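Local coordinates for protein metallo-beta-lactamase (Chryseobacterium indologenes, PDB 3L6N) that hydrolyses the beta-lactam ring of penicillins, cephalosporins and carbapenems with a pair of zinc ions, conferring antibiotic resistance, at residues L15-T20 against A193-P198. Sequence-based numbering, arbitrary orientation.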
loop_
_atom_site.group_PDB
_atom_site.type_symbol
_atom_site.label_atom_id
_atom_site.label_comp_id
_atom_site.label_asym_id
_atom_site.label_seq_id
_atom_site.Cartn_x
_atom_site.Cartn_y
_atom_site.Cartn_z
ATOM N N LEU A 15 0.902 2.469 -14.038
ATOM C CA LEU A 15 0.863 2.591 -12.582
ATOM C C LEU A 15 -0.404 3.311 -12.125
ATOM O O LEU A 15 -0.631 4.486 -12.451
ATOM C CB LEU A 15 2.115 3.299 -12.044
ATOM C CG LEU A 15 2.210 3.353 -10.518
ATOM C CD1 LEU A 15 2.298 1.940 -9.919
ATOM C CD2 LEU A 15 3.441 4.165 -10.162
ATOM N N HIS A 16 -1.219 2.598 -11.355
ATOM C CA HIS A 16 -2.517 3.122 -10.930
ATOM C C HIS A 16 -2.620 3.291 -9.431
ATOM O O HIS A 16 -2.194 2.419 -8.669
ATOM C CB HIS A 16 -3.645 2.181 -11.371
ATOM C CG HIS A 16 -3.842 2.095 -12.859
ATOM N ND1 HIS A 16 -2.935 1.472 -13.693
ATOM C CD2 HIS A 16 -4.854 2.518 -13.653
ATOM C CE1 HIS A 16 -3.382 1.523 -14.939
ATOM N NE2 HIS A 16 -4.546 2.149 -14.942
ATOM N N ILE A 17 -3.206 4.414 -9.014
ATOM C CA ILE A 17 -3.648 4.630 -7.639
ATOM C C ILE A 17 -5.098 4.203 -7.619
ATOM O O ILE A 17 -5.836 4.567 -8.516
ATOM C CB ILE A 17 -3.594 6.124 -7.262
ATOM C CG1 ILE A 17 -2.156 6.639 -7.366
ATOM C CG2 ILE A 17 -4.185 6.356 -5.859
ATOM C CD1 ILE A 17 -2.079 8.093 -7.839
ATOM N N TYR A 18 -5.497 3.400 -6.638
ATOM C CA TYR A 18 -6.923 3.112 -6.464
ATOM C C TYR A 18 -7.369 3.344 -5.028
ATOM O O TYR A 18 -6.628 3.088 -4.080
ATOM C CB TYR A 18 -7.326 1.729 -7.011
ATOM C CG TYR A 18 -6.982 0.517 -6.170
ATOM C CD1 TYR A 18 -7.936 -0.060 -5.324
ATOM C CD2 TYR A 18 -5.731 -0.092 -6.256
ATOM C CE1 TYR A 18 -7.650 -1.194 -4.574
ATOM C CE2 TYR A 18 -5.431 -1.241 -5.510
ATOM C CZ TYR A 18 -6.397 -1.785 -4.669
ATOM O OH TYR A 18 -6.126 -2.904 -3.912
ATOM N N LYS A 19 -8.582 3.861 -4.876
ATOM C CA LYS A 19 -9.080 4.218 -3.541
ATOM C C LYS A 19 -10.234 3.288 -3.206
ATOM O O LYS A 19 -11.088 3.049 -4.052
ATOM C CB LYS A 19 -9.606 5.660 -3.514
ATOM C CG LYS A 19 -8.608 6.758 -3.817
ATOM C CD LYS A 19 -9.252 8.141 -3.669
ATOM C CE LYS A 19 -9.632 8.462 -2.222
ATOM N NZ LYS A 19 -8.497 8.864 -1.321
ATOM N N THR A 20 -10.227 2.736 -1.996
ATOM C CA THR A 20 -11.374 1.956 -1.497
ATOM C C THR A 20 -11.848 2.518 -0.169
ATOM O O THR A 20 -11.128 3.261 0.501
ATOM C CB THR A 20 -11.075 0.441 -1.370
ATOM O OG1 THR A 20 -10.136 0.191 -0.319
ATOM C CG2 THR A 20 -10.556 -0.118 -2.694
ATOM N N ALA A 193 11.399 11.349 -6.101
ATOM C CA ALA A 193 9.951 11.132 -6.117
ATOM C C ALA A 193 9.196 12.418 -6.417
ATOM O O ALA A 193 9.359 13.426 -5.724
ATOM C CB ALA A 193 9.474 10.538 -4.796
ATOM N N THR A 194 8.370 12.381 -7.457
ATOM C CA THR A 194 7.549 13.532 -7.806
ATOM C C THR A 194 6.122 13.341 -7.302
ATOM O O THR A 194 5.296 14.252 -7.371
ATOM C CB THR A 194 7.573 13.815 -9.314
ATOM O OG1 THR A 194 7.310 12.608 -10.034
ATOM C CG2 THR A 194 8.951 14.363 -9.726
ATOM N N LEU A 195 5.855 12.147 -6.770
ATOM C CA LEU A 195 4.552 11.828 -6.196
ATOM C C LEU A 195 4.755 10.825 -5.072
ATOM O O LEU A 195 5.419 9.815 -5.259
ATOM C CB LEU A 195 3.631 11.251 -7.269
ATOM C CG LEU A 195 2.210 10.846 -6.877
ATOM C CD1 LEU A 195 1.413 12.016 -6.309
ATOM C CD2 LEU A 195 1.494 10.244 -8.092
ATOM N N ILE A 196 4.225 11.142 -3.898
ATOM C CA ILE A 196 4.261 10.224 -2.755
ATOM C C ILE A 196 2.823 9.949 -2.340
ATOM O O ILE A 196 2.057 10.883 -2.081
ATOM C CB ILE A 196 5.104 10.776 -1.586
ATOM C CG1 ILE A 196 6.545 11.030 -2.062
ATOM C CG2 ILE A 196 5.083 9.792 -0.410
ATOM C CD1 ILE A 196 7.457 11.640 -1.030
ATOM N N ILE A 197 2.441 8.669 -2.329
ATOM C CA ILE A 197 1.062 8.303 -2.015
ATOM C C ILE A 197 0.946 7.997 -0.530
ATOM O O ILE A 197 1.605 7.070 -0.043
ATOM C CB ILE A 197 0.605 7.055 -2.827
ATOM C CG1 ILE A 197 0.796 7.260 -4.340
ATOM C CG2 ILE A 197 -0.855 6.657 -2.484
ATOM C CD1 ILE A 197 0.049 8.455 -4.929
ATOM N N PRO A 198 0.099 8.758 0.188
ATOM C CA PRO A 198 -0.213 8.434 1.582
ATOM C C PRO A 198 -1.244 7.309 1.676
ATOM O O PRO A 198 -2.069 7.138 0.771
ATOM C CB PRO A 198 -0.801 9.740 2.121
ATOM C CG PRO A 198 -1.492 10.358 0.929
ATOM C CD PRO A 198 -0.680 9.915 -0.294
#
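I17 meets I197 and L195 in a small, buried, purely apolar contact between the two beta-sheets of the alpha-beta/beta-alpha sandwich that defines the metallo-beta-lactamase fold. One strand comes from each sheet, and between these two strands only side chains touch: the CA atoms of I17 and I197 lie 8.2 Å apart. The tightest touch is methyl to methyl, CD1 of I17 at 3.6 Å from CD1 of I197. The two isoleucines cross at a slant, and CG1 of I17 also rests 3.8 Å from that same I197 CD1, which therefore packs along the CG1–CD1 arm of I17 and not just on its end. With CG1 beside the backbone N (chi1 -61°), that arm carries its methyl to the side chains of I197 and L195. L195, two residues before I197 and on the same side of its strand, reaches I17 tip to tip, with its CD2 4.2 Å from I17 CD1. The end methyl of I17 is thus shared by both partners. In the first sheet, 15-24 runs between strands 6-7 and 27-38, and W203 also packs on I17. Strand 195-198 is the outermost of the second sheet, beside 153-157, and leads on to the zinc ligand H200. At P198, N32 of strand 27-38 ties the sheets together through ND2, hydrogen-bonded to the carbonyl O of P198, while its OD1 takes NZ of K19 within the first sheet.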